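Local structure of UL37 (Suid herpesvirus 1, 4K70) at residues R199-E204 / L213-I218; G205-T210 / L297-A302; E233-A238 / A267-G272. The protein is an inner tegument protein of the herpesvirus particle, represented here by its N-terminal half, and is thought to control viral trafficking. All blocks are in the same frame, centred on the assembly; numbering follows the deposited sequence.

How the contacts relate
All three contacts sit on the same side of the chain's centre, in an all-helical part of the protein; contacts 1 and 2 share helix 208-223, which contact 3 borders. Contact 1 packs it against the preceding helix 191-201 and is fully buried and apolar. Contact 2, only partly buried, brings a distant loop to the start of the same helix and relies on an aspartate, a threonine, a lysine and two waters. Contact 3 joins the next two helices, again by apolar contact and partly buried; its Phe235 also touches Ala215 and Leu216 of contact 1. Gln202 of contact 1 and Gln234 of contact 3 are hydrogen-bonded, while Leu206 of contact 2 packs on the carbonyl of Gln200.

Contact 1: R199-E204 / L213-I218; sequences RQMQNE and LFALTI. With NA (sodium ion), chain N; NA (sodium ion), chain T.
Apolar contact does most of the work where the end of helix 191-201 meets helix 208-223, the next helix along the chain. Gln200 and Phe214 run side by side in the same direction, and Gln200 CB sits almost centrally over one face of the ring in a CH-pi contact, 3.5 Å from the centroid of the Phe214 ring and 7° off its normal. Gln200 CG, anti to the carbonyl carbon (chi1 -63°), follows the same ring, 3.7 Å from Phe214 CZ. One residue on, Met201 has CG anti to its backbone N (chi1 178°), so the thioether lies alongside the second helix: Met201 SD is 3.5 Å from Ala215 CB and 4.1 Å from Ile218 CD1. The hydrogen bonding stays local: Thr217 OG1 bonds back to Phe214 O at 2.6 Å, on a lone pair, and Ile218 N shares that carbonyl. Metal bonds lie at the margins. The amide end of Gln200 reaches a sodium ion that also holds a water, and Glu204 O binds another sodium at 2.4 Å. Every touching residue is buried, so the two helices are held by fit and dispersion, with Gln200 lending its aliphatic part to the core and its amide to the ion.

Contact 2: G205-T210 / L297-A302; sequences GLKPLT and LLDPGA
The loop 297-302 passes the start of helix 208-223, coming nearest at the CA atoms of Thr210 and Leu298, 6.3 Å apart, and then folds into a type I turn from Asp299 to Ala302. Asp299 is central. Its OD2 takes two bonds: Lys207 N, at the N-cap position, donates to the syn lone pair of Asp299 OD2 (2.9 Å, 162°), and Thr210 OG1 donates to the anti lone pair at 2.7 Å. The start of the helix would probably favour the charged form of this carboxylate. The other oxygen, Asp299 OD1, receives a water that also bonds Gly205 O. A second water joins Thr210 OG1, Asp299 N and Ala302 O. Lys207 crosses Asp299 obliquely, CG 3.5 Å from Asp299 OD2, and stretches on fully extended until NZ donates to Leu298 O at 3.0 Å, from 52° out of the carbonyl plane. Among the apolar groups, Leu209 CD2 and Leu298 CD2 meet tightly at 3.5 Å. The chain between the two segments carries helices 229-240 and 260-271, so the contact closes a long excursion; Pro208 touches Ala241 just beyond the first of these, and Leu298 packs on His306 just ahead of helix 307-311.

Contact 3: E233-A238 / A267-G272; sequences EQFAEA and AALAHG
Two consecutive helices meet here, helix 229-240 lying against the C-terminal end of helix 260-271, where the chain leaves helical geometry at Gly272 with a positive phi of 60°. The backbones come closest at this glycine, with Ala236 CA and Gly272 CA 5.0 Å apart, and Ala236 CB touches Gly272 O at 3.6 Å. Phe235 carries the rest. Its CG stands anti to the backbone N (chi1 173°), which sends the ring across to the other helix edge first. Phe235 CE2 lies 3.4 Å from Ala268 O, with the carbonyl oxygen in the plane of the ring, and the carbonyl carbon of Gly272 meets the same edge. At the tip, Phe235 CZ is 3.7 Å from Ala268 CB, while Leu269 CD2 comes in obliquely, 4.1 Å from Phe235 CZ. Phe235 also touches Ala212, Ala215 and Leu216 of helix 208-223, so one ring is shared by three helices. Within helix 260-271, His271 ND1 donates to Ala267 O at 3.0 Å, nearly in the imidazole plane and on a carbonyl lone pair. With small residues opposite it, the ring can come right up to the backbone, and its slightly positive C-H edge would be weakly attracted to the Ala268 carbonyl; the join thus rests on close fit, with at most a modest electrostatic share.

Contact 1: R199-E204 / L213-I218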
loop_
_atom_site.group_PDB
_atom_site.type_symbol
_atom_site.label_atom_id
_atom_site.label_comp_id
_atom_site.label_asym_id
_atom_site.label_seq_id
_atom_site.Cartn_x
_atom_site.Cartn_y
_atom_site.Cartn_z
ATOM N N ARG A 199 3.620 -20.555 6.795
ATOM C CA ARG A 199 4.826 -21.323 6.532
ATOM C C ARG A 199 5.468 -21.880 7.798
ATOM O O ARG A 199 5.962 -23.008 7.793
ATOM C CB ARG A 199 5.822 -20.515 5.709
ATOM C CG ARG A 199 5.344 -20.371 4.285
ATOM C CD ARG A 199 6.451 -20.061 3.305
ATOM N NE ARG A 199 5.924 -20.134 1.944
ATOM C CZ ARG A 199 6.584 -19.739 0.859
ATOM N NH1 ARG A 199 7.808 -19.237 0.973
ATOM N NH2 ARG A 199 6.016 -19.845 -0.339
ATOM N N GLN A 200 5.444 -21.105 8.882
ATOM C CA GLN A 200 5.994 -21.566 10.162
ATOM C C GLN A 200 5.107 -22.631 10.797
ATOM O O GLN A 200 5.599 -23.616 11.340
ATOM C CB GLN A 200 6.163 -20.397 11.138
ATOM C CG GLN A 200 7.161 -19.338 10.677
ATOM C CD GLN A 200 8.553 -19.902 10.491
ATOM O OE1 GLN A 200 8.793 -20.722 9.608
ATOM N NE2 GLN A 200 9.482 -19.468 11.333
ATOM N N MET A 201 3.796 -22.422 10.749
ATOM C CA MET A 201 2.865 -23.412 11.272
ATOM C C MET A 201 3.046 -24.770 10.584
ATOM O O MET A 201 2.871 -25.818 11.199
ATOM C CB MET A 201 1.427 -22.935 11.107
ATOM C CG MET A 201 0.387 -23.933 11.585
ATOM S SD MET A 201 -1.307 -23.313 11.423
ATOM C CE MET A 201 -1.520 -23.267 9.638
ATOM N N GLN A 202 3.403 -24.740 9.308
ATOM C CA GLN A 202 3.516 -25.957 8.506
ATOM C C GLN A 202 4.964 -26.418 8.368
ATOM O O GLN A 202 5.273 -27.312 7.573
ATOM C CB GLN A 202 2.877 -25.727 7.132
ATOM C CG GLN A 202 1.407 -25.376 7.264
ATOM C CD GLN A 202 0.691 -25.119 5.945
ATOM O OE1 GLN A 202 1.307 -24.849 4.914
ATOM N NE2 GLN A 202 -0.632 -25.182 5.989
ATOM N N ASN A 203 5.845 -25.802 9.150
ATOM C CA ASN A 203 7.261 -26.117 9.100
ATOM C C ASN A 203 7.602 -27.311 10.000
ATOM O O ASN A 203 7.698 -27.178 11.230
ATOM C CB ASN A 203 8.082 -24.883 9.476
ATOM C CG ASN A 203 9.569 -25.096 9.301
ATOM O OD1 ASN A 203 10.031 -26.226 9.157
ATOM N ND2 ASN A 203 10.331 -24.007 9.332
ATOM N N GLU A 204 7.811 -28.465 9.366
ATOM C CA GLU A 204 7.990 -29.740 10.054
ATOM C C GLU A 204 9.281 -29.801 10.846
ATOM O O GLU A 204 9.489 -30.731 11.626
ATOM C CB GLU A 204 7.968 -30.902 9.051
ATOM C CG GLU A 204 6.649 -31.087 8.318
ATOM C CD GLU A 204 5.569 -31.716 9.184
ATOM O OE1 GLU A 204 5.869 -32.135 10.326
ATOM O OE2 GLU A 204 4.410 -31.792 8.719
ATOM N N LEU A 213 1.663 -22.325 18.550
ATOM C CA LEU A 213 1.556 -20.911 18.915
ATOM C C LEU A 213 1.372 -20.058 17.656
ATOM O O LEU A 213 0.554 -19.147 17.637
ATOM C CB LEU A 213 2.779 -20.459 19.731
ATOM C CG LEU A 213 2.843 -21.042 21.148
ATOM C CD1 LEU A 213 4.195 -20.771 21.884
ATOM C CD2 LEU A 213 1.653 -20.528 21.967
ATOM N N PHE A 214 2.119 -20.381 16.600
ATOM C CA PHE A 214 1.945 -19.715 15.319
ATOM C C PHE A 214 0.505 -19.828 14.812
ATOM O O PHE A 214 -0.055 -18.853 14.327
ATOM C CB PHE A 214 2.932 -20.239 14.265
ATOM C CG PHE A 214 4.228 -19.479 14.224
ATOM C CD1 PHE A 214 4.269 -18.182 13.728
ATOM C CD2 PHE A 214 5.403 -20.056 14.689
ATOM C CE1 PHE A 214 5.463 -17.471 13.700
ATOM C CE2 PHE A 214 6.604 -19.358 14.650
ATOM C CZ PHE A 214 6.631 -18.060 14.158
ATOM N N ALA A 215 -0.086 -21.013 14.933
ATOM C CA ALA A 215 -1.484 -21.218 14.533
ATOM C C ALA A 215 -2.404 -20.261 15.272
ATOM O O ALA A 215 -3.330 -19.701 14.680
ATOM C CB ALA A 215 -1.917 -22.658 14.779
ATOM N N LEU A 216 -2.142 -20.069 16.563
ATOM C CA LEU A 216 -2.931 -19.138 17.356
ATOM C C LEU A 216 -2.762 -17.709 16.882
ATOM O O LEU A 216 -3.739 -16.965 16.811
ATOM C CB LEU A 216 -2.603 -19.248 18.843
ATOM C CG LEU A 216 -2.996 -20.587 19.469
ATOM C CD1 LEU A 216 -2.760 -20.577 20.990
ATOM C CD2 LEU A 216 -4.446 -20.898 19.134
ATOM N N THR A 217 -1.538 -17.308 16.551
ATOM C CA THR A 217 -1.355 -15.961 16.002
ATOM C C THR A 217 -2.174 -15.776 14.714
ATOM O O THR A 217 -2.725 -14.700 14.461
ATOM C CB THR A 217 0.131 -15.591 15.745
ATOM O OG1 THR A 217 0.637 -16.327 14.618
ATOM C CG2 THR A 217 1.003 -15.845 16.992
ATOM N N ILE A 218 -2.263 -16.832 13.914
ATOM C CA ILE A 218 -3.000 -16.760 12.654
ATOM C C ILE A 218 -4.505 -16.663 12.932
ATOM O O ILE A 218 -5.216 -15.851 12.330
ATOM C CB ILE A 218 -2.712 -17.976 11.762
ATOM C CG1 ILE A 218 -1.258 -17.944 11.279
ATOM C CG2 ILE A 218 -3.664 -17.999 10.554
ATOM C CD1 ILE A 218 -0.759 -19.280 10.740
HETATM NA NA NA N . 8.390 -32.505 12.718
HETATM NA NA NA T . 10.376 -20.400 13.154
HETATM O O HOH W 1 12.840 -20.285 13.302
#

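Contact 2: G205-T210 / L297-A302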
loop_
_atom_site.group_PDB
_atom_site.type_symbol
_atom_site.label_atom_id
_atom_site.label_comp_id
_atom_site.label_asym_id
_atom_site.label_seq_id
_atom_site.Cartn_x
_atom_site.Cartn_y
_atom_site.Cartn_z
ATOM N N GLY A 205 10.153 -28.823 10.630
ATOM C CA GLY A 205 11.409 -28.744 11.353
ATOM C C GLY A 205 11.280 -27.907 12.614
ATOM O O GLY A 205 12.248 -27.683 13.333
ATOM N N LEU A 206 10.070 -27.438 12.886
ATOM C CA LEU A 206 9.822 -26.650 14.088
ATOM C C LEU A 206 9.183 -27.547 15.147
ATOM O O LEU A 206 8.503 -28.520 14.810
ATOM C CB LEU A 206 8.918 -25.452 13.758
ATOM C CG LEU A 206 9.558 -24.073 13.547
ATOM C CD1 LEU A 206 11.002 -24.152 13.086
ATOM C CD2 LEU A 206 8.756 -23.248 12.577
ATOM N N LYS A 207 9.400 -27.232 16.422
ATOM C CA LYS A 207 8.786 -28.012 17.498
ATOM C C LYS A 207 7.272 -27.837 17.505
ATOM O O LYS A 207 6.758 -26.795 17.086
ATOM C CB LYS A 207 9.366 -27.624 18.853
ATOM C CG LYS A 207 10.872 -27.794 18.938
ATOM C CD LYS A 207 11.386 -27.275 20.263
ATOM C CE LYS A 207 12.899 -27.427 20.354
ATOM N NZ LYS A 207 13.367 -27.032 21.703
ATOM N N PRO A 208 6.553 -28.867 17.972
ATOM C CA PRO A 208 5.090 -28.825 18.062
ATOM C C PRO A 208 4.587 -27.561 18.769
ATOM O O PRO A 208 3.655 -26.928 18.270
ATOM C CB PRO A 208 4.755 -30.071 18.885
ATOM C CG PRO A 208 5.905 -30.997 18.672
ATOM C CD PRO A 208 7.113 -30.141 18.467
ATOM N N LEU A 209 5.194 -27.190 19.899
ATOM C CA LEU A 209 4.751 -26.006 20.637
ATOM C C LEU A 209 4.844 -24.737 19.790
ATOM O O LEU A 209 3.932 -23.922 19.781
ATOM C CB LEU A 209 5.558 -25.823 21.927
ATOM C CG LEU A 209 5.193 -24.582 22.751
ATOM C CD1 LEU A 209 3.726 -24.639 23.154
ATOM C CD2 LEU A 209 6.085 -24.458 23.970
ATOM N N THR A 210 5.964 -24.568 19.093
ATOM C CA THR A 210 6.167 -23.406 18.240
ATOM C C THR A 210 5.061 -23.334 17.173
ATOM O O THR A 210 4.469 -22.278 16.936
ATOM C CB THR A 210 7.552 -23.465 17.559
ATOM O OG1 THR A 210 8.588 -23.492 18.561
ATOM C CG2 THR A 210 7.762 -22.273 16.652
ATOM N N LEU A 297 12.640 -25.500 25.333
ATOM C CA LEU A 297 11.462 -26.155 24.758
ATOM C C LEU A 297 10.918 -25.395 23.550
ATOM O O LEU A 297 9.860 -25.739 23.013
ATOM C CB LEU A 297 10.355 -26.305 25.810
ATOM C CG LEU A 297 10.460 -27.467 26.803
ATOM C CD1 LEU A 297 11.879 -27.968 26.875
ATOM C CD2 LEU A 297 9.970 -27.044 28.186
ATOM N N LEU A 298 11.640 -24.357 23.136
ATOM C CA LEU A 298 11.226 -23.523 22.012
ATOM C C LEU A 298 12.274 -23.576 20.906
ATOM O O LEU A 298 13.359 -24.116 21.093
ATOM C CB LEU A 298 11.020 -22.074 22.468
ATOM C CG LEU A 298 9.914 -21.815 23.502
ATOM C CD1 LEU A 298 9.936 -20.358 23.951
ATOM C CD2 LEU A 298 8.530 -22.194 22.972
ATOM N N ASP A 299 11.949 -23.022 19.748
ATOM C CA ASP A 299 12.934 -22.939 18.680
ATOM C C ASP A 299 13.789 -21.678 18.808
ATOM O O ASP A 299 13.274 -20.587 19.062
ATOM C CB ASP A 299 12.268 -23.059 17.310
ATOM C CG ASP A 299 11.798 -24.469 17.029
ATOM O OD1 ASP A 299 12.644 -25.293 16.618
ATOM O OD2 ASP A 299 10.596 -24.761 17.231
ATOM N N PRO A 300 15.109 -21.833 18.643
ATOM C CA PRO A 300 16.053 -20.768 18.995
ATOM C C PRO A 300 15.796 -19.480 18.218
ATOM O O PRO A 300 16.005 -18.390 18.757
ATOM C CB PRO A 300 17.421 -21.364 18.624
ATOM C CG PRO A 300 17.195 -22.844 18.516
ATOM C CD PRO A 300 15.777 -23.010 18.060
ATOM N N GLY A 301 15.332 -19.608 16.976
ATOM C CA GLY A 301 15.059 -18.452 16.142
ATOM C C GLY A 301 13.668 -17.854 16.313
ATOM O O GLY A 301 13.409 -16.774 15.799
ATOM N N ALA A 302 12.786 -18.531 17.045
ATOM C CA ALA A 302 11.404 -18.072 17.179
ATOM C C ALA A 302 10.844 -18.127 18.602
ATOM O O ALA A 302 9.683 -18.485 18.779
ATOM C CB ALA A 302 10.495 -18.867 16.252
HETATM O O HOH W 2 12.897 -27.929 16.105
HETATM O O HOH W 3 9.597 -21.194 19.409
#

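Contact 3: E233-A238 / A267-G272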
loop_
_atom_site.group_PDB
_atom_site.type_symbol
_atom_site.label_atom_id
_atom_site.label_comp_id
_atom_site.label_asym_id
_atom_site.label_seq_id
_atom_site.Cartn_x
_atom_site.Cartn_y
_atom_site.Cartn_z
ATOM N N GLU A 233 -7.583 -28.054 12.263
ATOM C CA GLU A 233 -6.897 -29.347 12.272
ATOM C C GLU A 233 -5.410 -29.197 12.537
ATOM O O GLU A 233 -4.780 -30.044 13.174
ATOM C CB GLU A 233 -7.046 -30.055 10.925
ATOM C CG GLU A 233 -8.466 -30.324 10.493
ATOM C CD GLU A 233 -8.519 -30.839 9.068
ATOM O OE1 GLU A 233 -9.606 -30.793 8.449
ATOM O OE2 GLU A 233 -7.460 -31.282 8.570
ATOM N N GLN A 234 -4.827 -28.135 12.013
ATOM C CA GLN A 234 -3.389 -27.983 12.133
ATOM C C GLN A 234 -2.995 -27.541 13.534
ATOM O O GLN A 234 -1.969 -27.966 14.047
ATOM C CB GLN A 234 -2.849 -27.029 11.077
ATOM C CG GLN A 234 -2.547 -27.707 9.761
ATOM C CD GLN A 234 -2.170 -26.715 8.686
ATOM O OE1 GLN A 234 -1.098 -26.800 8.098
ATOM N NE2 GLN A 234 -3.058 -25.763 8.424
ATOM N N PHE A 235 -3.807 -26.699 14.160
ATOM C CA PHE A 235 -3.547 -26.385 15.558
ATOM C C PHE A 235 -3.684 -27.618 16.450
ATOM O O PHE A 235 -2.834 -27.873 17.307
ATOM C CB PHE A 235 -4.452 -25.283 16.083
ATOM C CG PHE A 235 -4.316 -25.076 17.565
ATOM C CD1 PHE A 235 -3.236 -24.385 18.080
ATOM C CD2 PHE A 235 -5.253 -25.604 18.443
ATOM C CE1 PHE A 235 -3.098 -24.208 19.451
ATOM C CE2 PHE A 235 -5.120 -25.433 19.808
ATOM C CZ PHE A 235 -4.042 -24.731 20.312
ATOM N N ALA A 236 -4.760 -28.376 16.252
ATOM C CA ALA A 236 -5.040 -29.550 17.075
ATOM C C ALA A 236 -3.914 -30.582 17.029
ATOM O O ALA A 236 -3.508 -31.117 18.056
ATOM C CB ALA A 236 -6.368 -30.178 16.669
ATOM N N GLU A 237 -3.395 -30.840 15.835
ATOM C CA GLU A 237 -2.327 -31.808 15.660
ATOM C C GLU A 237 -1.079 -31.360 16.417
ATOM O O GLU A 237 -0.384 -32.167 17.049
ATOM C CB GLU A 237 -2.009 -31.968 14.169
ATOM C CG GLU A 237 -0.708 -32.701 13.882
ATOM C CD GLU A 237 -0.404 -32.784 12.394
ATOM O OE1 GLU A 237 -1.347 -33.000 11.605
ATOM O OE2 GLU A 237 0.779 -32.631 12.012
ATOM N N ALA A 238 -0.794 -30.066 16.355
ATOM C CA ALA A 238 0.407 -29.546 16.995
ATOM C C ALA A 238 0.203 -29.511 18.500
ATOM O O ALA A 238 1.105 -29.865 19.263
ATOM C CB ALA A 238 0.757 -28.170 16.457
ATOM N N ALA A 267 -6.571 -21.885 27.167
ATOM C CA ALA A 267 -7.906 -22.326 26.785
ATOM C C ALA A 267 -7.877 -23.134 25.488
ATOM O O ALA A 267 -8.524 -24.173 25.378
ATOM C CB ALA A 267 -8.818 -21.133 26.638
ATOM N N ALA A 268 -7.118 -22.660 24.505
ATOM C CA ALA A 268 -7.003 -23.381 23.244
ATOM C C ALA A 268 -6.260 -24.696 23.443
ATOM O O ALA A 268 -6.639 -25.719 22.885
ATOM C CB ALA A 268 -6.313 -22.517 22.188
ATOM N N LEU A 269 -5.202 -24.678 24.249
ATOM C CA LEU A 269 -4.452 -25.901 24.474
ATOM C C LEU A 269 -5.276 -26.920 25.259
ATOM O O LEU A 269 -5.202 -28.118 24.991
ATOM C CB LEU A 269 -3.111 -25.616 25.165
ATOM C CG LEU A 269 -2.031 -24.973 24.292
ATOM C CD1 LEU A 269 -0.885 -24.428 25.138
ATOM C CD2 LEU A 269 -1.497 -25.961 23.251
ATOM N N ALA A 270 -6.059 -26.438 26.222
ATOM C CA ALA A 270 -6.867 -27.314 27.073
ATOM C C ALA A 270 -7.985 -27.978 26.279
ATOM O O ALA A 270 -8.451 -29.054 26.635
ATOM C CB ALA A 270 -7.446 -26.535 28.251
ATOM N N HIS A 271 -8.409 -27.333 25.199
ATOM C CA HIS A 271 -9.514 -27.841 24.392
ATOM C C HIS A 271 -9.078 -28.428 23.061
ATOM O O HIS A 271 -9.888 -29.018 22.349
ATOM C CB HIS A 271 -10.549 -26.740 24.149
ATOM C CG HIS A 271 -11.387 -26.434 25.348
ATOM N ND1 HIS A 271 -10.941 -25.646 26.388
ATOM C CD2 HIS A 271 -12.637 -26.828 25.687
ATOM C CE1 HIS A 271 -11.883 -25.560 27.311
ATOM N NE2 HIS A 271 -12.922 -26.268 26.909
ATOM N N GLY A 272 -7.802 -28.267 22.721
ATOM C CA GLY A 272 -7.314 -28.667 21.412
ATOM C C GLY A 272 -8.035 -27.923 20.301
ATOM O O GLY A 272 -8.168 -28.428 19.185
#